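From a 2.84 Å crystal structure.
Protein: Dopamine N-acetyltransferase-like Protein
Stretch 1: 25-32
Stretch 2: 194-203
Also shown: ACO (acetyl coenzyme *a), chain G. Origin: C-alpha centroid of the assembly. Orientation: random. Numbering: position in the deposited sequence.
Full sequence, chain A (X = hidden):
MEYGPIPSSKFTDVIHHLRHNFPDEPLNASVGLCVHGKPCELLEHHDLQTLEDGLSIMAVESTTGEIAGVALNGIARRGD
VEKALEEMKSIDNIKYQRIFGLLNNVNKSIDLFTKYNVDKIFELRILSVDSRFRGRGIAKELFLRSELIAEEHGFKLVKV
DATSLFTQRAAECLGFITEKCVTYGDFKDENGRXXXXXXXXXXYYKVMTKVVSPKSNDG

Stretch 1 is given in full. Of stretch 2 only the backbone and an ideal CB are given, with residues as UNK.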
# COMPACT_ATOMS: atom_id res chain seq x y z
N GLU A 25 -10.58 -0.73 -1.64
CA GLU A 25 -9.48 0.23 -1.88
C GLU A 25 -9.83 1.01 -3.14
O GLU A 25 -10.29 0.43 -4.11
CB GLU A 25 -8.17 -0.55 -1.96
CG GLU A 25 -6.94 0.33 -2.00
CD GLU A 25 -6.49 0.71 -3.39
OE1 GLU A 25 -6.90 0.02 -4.34
OE2 GLU A 25 -5.74 1.69 -3.53
N PRO A 26 -9.67 2.34 -3.15
CA PRO A 26 -10.03 3.17 -4.30
C PRO A 26 -9.60 2.68 -5.69
O PRO A 26 -10.46 2.51 -6.52
CB PRO A 26 -9.30 4.49 -4.01
CG PRO A 26 -9.29 4.56 -2.51
CD PRO A 26 -9.14 3.13 -2.04
N LEU A 27 -8.31 2.52 -5.93
CA LEU A 27 -7.77 2.09 -7.24
C LEU A 27 -8.42 0.77 -7.65
O LEU A 27 -9.05 0.74 -8.70
CB LEU A 27 -6.26 1.94 -7.15
CG LEU A 27 -5.58 1.59 -8.47
CD1 LEU A 27 -6.06 2.51 -9.57
CD2 LEU A 27 -4.07 1.65 -8.32
N ASN A 28 -8.25 -0.26 -6.83
CA ASN A 28 -8.84 -1.62 -6.98
C ASN A 28 -10.28 -1.48 -7.47
O ASN A 28 -10.61 -2.09 -8.49
CB ASN A 28 -8.82 -2.37 -5.65
CG ASN A 28 -9.55 -3.69 -5.71
OD1 ASN A 28 -10.72 -3.73 -6.09
ND2 ASN A 28 -8.89 -4.76 -5.34
N ALA A 29 -11.08 -0.71 -6.74
CA ALA A 29 -12.52 -0.47 -7.01
C ALA A 29 -12.71 -0.04 -8.47
O ALA A 29 -13.59 -0.62 -9.13
CB ALA A 29 -13.06 0.57 -6.07
N SER A 30 -11.91 0.92 -8.95
CA SER A 30 -12.13 1.60 -10.25
C SER A 30 -11.84 0.66 -11.42
O SER A 30 -12.23 1.02 -12.55
CB SER A 30 -11.32 2.86 -10.36
OG SER A 30 -9.95 2.58 -10.57
N VAL A 31 -11.17 -0.48 -11.17
CA VAL A 31 -10.91 -1.55 -12.19
C VAL A 31 -11.59 -2.86 -11.75
O VAL A 31 -11.89 -3.67 -12.63
CB VAL A 31 -9.41 -1.78 -12.44
CG1 VAL A 31 -8.64 -0.48 -12.61
CG2 VAL A 31 -8.76 -2.64 -11.37
N GLY A 32 -11.78 -3.06 -10.44
CA GLY A 32 -12.46 -4.24 -9.85
C GLY A 32 -11.67 -5.51 -10.09
O GLY A 32 -12.03 -6.24 -11.01
N UNK A 194 -12.43 6.61 -19.74
CA UNK A 194 -11.67 6.66 -18.46
C UNK A 194 -11.39 5.23 -17.98
O UNK A 194 -12.33 4.42 -17.92
CB UNK A 194 -12.44 7.44 -17.39
N UNK A 195 -10.13 4.93 -17.64
CA UNK A 195 -9.63 3.56 -17.26
C UNK A 195 -9.76 3.38 -15.75
O UNK A 195 -10.09 2.26 -15.31
CB UNK A 195 -8.17 3.36 -17.69
N UNK A 196 -9.43 4.43 -15.01
CA UNK A 196 -9.64 4.54 -13.54
C UNK A 196 -10.83 5.46 -13.31
O UNK A 196 -10.64 6.67 -13.04
CB UNK A 196 -8.40 5.07 -12.82
N UNK A 197 -12.03 4.90 -13.46
CA UNK A 197 -13.30 5.54 -13.05
C UNK A 197 -13.37 5.43 -11.52
O UNK A 197 -14.01 4.48 -11.02
CB UNK A 197 -14.51 4.88 -13.71
N UNK A 198 -12.67 6.32 -10.82
CA UNK A 198 -12.62 6.39 -9.33
C UNK A 198 -13.80 7.22 -8.83
O UNK A 198 -14.08 8.26 -9.45
CB UNK A 198 -11.30 7.00 -8.84
N UNK A 199 -14.47 6.76 -7.77
CA UNK A 199 -15.56 7.52 -7.11
C UNK A 199 -14.91 8.50 -6.12
O UNK A 199 -13.98 8.08 -5.41
CB UNK A 199 -16.54 6.59 -6.40
N UNK A 200 -15.35 9.76 -6.14
CA UNK A 200 -14.88 10.83 -5.23
C UNK A 200 -15.01 10.34 -3.79
O UNK A 200 -15.88 9.52 -3.50
CB UNK A 200 -15.67 12.12 -5.43
N UNK A 201 -14.16 10.82 -2.85
CA UNK A 201 -13.27 11.96 -3.06
C UNK A 201 -11.84 11.64 -3.52
O UNK A 201 -10.99 12.51 -3.42
CB UNK A 201 -13.19 12.75 -1.75
N UNK A 202 -11.61 10.43 -4.03
CA UNK A 202 -10.27 9.91 -4.42
C UNK A 202 -9.97 10.24 -5.88
O UNK A 202 -9.98 9.32 -6.71
CB UNK A 202 -10.19 8.40 -4.21
N UNK A 203 -9.73 11.52 -6.17
CA UNK A 203 -9.63 12.06 -7.55
C UNK A 203 -8.18 11.96 -8.05
O UNK A 203 -7.96 12.29 -9.24
CB UNK A 203 -10.10 13.51 -7.60
N1A ACO G . -14.17 10.62 5.27
C2A ACO G . -13.32 11.65 5.37
N3A ACO G . -12.14 11.56 6.00
C4A ACO G . -11.74 10.41 6.57
C5A ACO G . -12.62 9.26 6.50
C6A ACO G . -13.89 9.44 5.81
N6A ACO G . -14.75 8.41 5.72
N7A ACO G . -12.01 8.27 7.14
C8A ACO G . -10.83 8.74 7.59
N9A ACO G . -10.69 10.02 7.26
C1B ACO G . -9.51 10.81 7.56
C2B ACO G . -9.50 11.38 8.95
O2B ACO G . -10.05 12.68 8.98
C3B ACO G . -8.02 11.38 9.24
O3B ACO G . -7.44 12.52 8.64
P3B ACO G . -7.05 13.75 9.57
O7A ACO G . -7.19 14.96 8.67
O8A ACO G . -8.14 13.63 10.62
O9A ACO G . -5.62 13.38 9.94
C4B ACO G . -7.46 10.20 8.50
O4B ACO G . -8.42 9.90 7.53
C5B ACO G . -7.26 9.01 9.39
O5B ACO G . -8.46 8.30 9.60
P1A ACO G . -8.28 6.89 10.30
O1A ACO G . -7.04 6.93 11.16
O2A ACO G . -9.55 6.37 10.89
O3A ACO G . -8.05 5.99 8.99
P2A ACO G . -8.93 4.66 8.81
O4A ACO G . -8.80 3.88 10.10
O5A ACO G . -10.32 5.06 8.38
O6A ACO G . -8.16 4.08 7.47
CBP ACO G . -8.49 3.14 5.14
CCP ACO G . -8.67 2.99 6.66
CDP ACO G . -7.26 3.99 4.88
CEP ACO G . -9.76 3.81 4.64
CAP ACO G . -8.37 1.77 4.38
OAP ACO G . -9.66 1.14 4.35
C9P ACO G . -7.84 1.77 2.90
O9P ACO G . -8.62 1.77 1.95
N8P ACO G . -6.48 1.73 2.69
C7P ACO G . -5.83 1.79 1.37
C6P ACO G . -4.70 2.84 1.24
C5P ACO G . -3.44 2.34 0.56
O5P ACO G . -2.38 2.32 1.15
N4P ACO G . -3.53 1.98 -0.71
C3P ACO G . -2.37 1.64 -1.57
C2P ACO G . -2.33 0.23 -2.19
S1P ACO G . -2.70 0.20 -3.93
C ACO G . -3.32 -1.35 -4.21
O ACO G . -2.88 -2.32 -3.60
CH3 ACO G . -4.42 -1.58 -5.20

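Stretch 1 presents a short helix opened by E25, whose OE1 accepts from N28 N at 2.8 Å and also lies 3.1 Å from CH3 of the acetyl coenzyme A. Stretch 2 has no regular secondary structure, so each position is judged chiefly from its CB direction and what lies near it.

At position 194 the ideal CB has nothing of stretch 1 within 5.5 Å, and phi/psi of -48/130 is extended. Stretch 1 sets no limit here; the residue is K194, its NZ far from the helix.

Position 195 points its CB sideways, again with nothing within 5.5 Å, so many side chains would fit. The contact is made by backbone: the carbonyl O lies 3.7 Å from S30 O and 4.1 Å from V31 CG1. The residue is I195, whose side chain leads away and stays at least 5.3 Å from stretch 1.

Position 196 is more informative. Its CB points sideways, 3.7 Å from S30 OG and 4.8 Å from L27 CD1, and V31 CG1 lies on the same side of the helix. This apolar patch would suit leucine, methionine, phenylalanine or tyrosine; S30 OG donates to L27 O at 2.8 Å but can still accept, so a polar group is not excluded. The residue is Y196. With chi1 at -46° (m), its CD1 comes to 3.6 Å from L27 CD1 and 4.0 Å from V31 CG1, both oblique to the ring, while S30 OG sits near the ring plane, at its edge. The phenol OH is hydrogen-bonded elsewhere in the structure.

At position 197 the CB is 4.6 Å from S30 O, an acceptor, so a small or polar side chain, or one turning away, would be suitable. It is D197, with chi1 at -157° (t), and its carboxylate leads away. Its backbone does more: the carbonyl O is 3.2 Å from S30 CB, and a CA-H...O contact places S30 CA 3.5 Å from that O.

Position 198 is in closest register with the helix, its CA 4.9 Å from that of S30. The CB is 4.4 Å from S30 CB and 5.1 Å from P26 O, leaving room for a small or beta-branched residue such as alanine, valine, serine or threonine. T198 brings CG2 to 3.7 Å from S30 CB.

Positions 199, 200 and 201 have no stretch 1 atom within 5.5 Å of their ideal CB atoms. Polar or charged residues would do as well as others at 199 and 200; they are K199 and S200. The peptide before 201 is cis, which strongly favours proline, and the residue is P201.

The CB of position 202 points toward stretch 1, 4.0 Å from P26 CB. The P26 ring offers a compact apolar surface, suited to an aliphatic or a ring. H202, chi1 -55° (m), sets its imidazole obliquely against P26; the modelled approach is too tight to interpret closely. H202 O accepts a weak hydrogen bond from T198 OG1 at 3.2 Å.

The ideal CB at 203 has nothing of stretch 1 within 5.5 Å, so stretch 1 sets no preference; the residue is D203, whose OD1 accepts from S200 OG at 2.7 Å.

Stretch 2 (194-203) KIYDTKSPHD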
# COMPACT_ATOMS: atom_id res chain seq x y z
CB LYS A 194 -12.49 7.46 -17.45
CG LYS A 194 -11.68 8.20 -16.40
CD LYS A 194 -12.48 9.18 -15.58
CE LYS A 194 -12.47 10.58 -16.15
NZ LYS A 194 -13.36 11.50 -15.41
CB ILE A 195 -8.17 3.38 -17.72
CG1 ILE A 195 -8.09 3.23 -19.24
CG2 ILE A 195 -7.50 2.21 -17.01
CD1 ILE A 195 -6.74 3.55 -19.82
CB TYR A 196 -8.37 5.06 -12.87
CG TYR A 196 -7.13 4.37 -13.35
CD1 TYR A 196 -6.87 3.05 -13.03
CD2 TYR A 196 -6.22 5.04 -14.16
CE1 TYR A 196 -5.72 2.41 -13.48
CE2 TYR A 196 -5.07 4.41 -14.62
CZ TYR A 196 -4.82 3.09 -14.27
OH TYR A 196 -3.69 2.48 -14.72
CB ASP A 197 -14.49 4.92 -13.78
CG ASP A 197 -15.71 5.83 -13.86
OD1 ASP A 197 -15.54 6.98 -14.30
OD2 ASP A 197 -16.81 5.38 -13.47
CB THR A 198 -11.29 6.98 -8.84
OG1 THR A 198 -11.08 8.21 -9.53
CG2 THR A 198 -10.11 6.06 -9.05
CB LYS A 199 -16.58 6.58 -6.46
CG LYS A 199 -17.62 6.02 -7.41
CD LYS A 199 -18.41 4.85 -6.85
CE LYS A 199 -18.91 3.89 -7.92
NZ LYS A 199 -19.37 2.62 -7.32
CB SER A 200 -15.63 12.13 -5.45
OG SER A 200 -14.80 13.10 -6.09
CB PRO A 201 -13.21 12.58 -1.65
CG PRO A 201 -13.38 11.41 -0.70
CD PRO A 201 -14.05 10.29 -1.48
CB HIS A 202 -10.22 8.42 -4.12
CG HIS A 202 -10.56 8.12 -2.70
ND1 HIS A 202 -10.86 6.88 -2.27
CD2 HIS A 202 -10.68 8.91 -1.62
CE1 HIS A 202 -11.13 6.90 -0.97
NE2 HIS A 202 -11.03 8.14 -0.55
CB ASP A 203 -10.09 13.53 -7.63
CG ASP A 203 -11.50 13.80 -7.13
OD1 ASP A 203 -12.33 12.86 -7.15
OD2 ASP A 203 -11.75 14.96 -6.71
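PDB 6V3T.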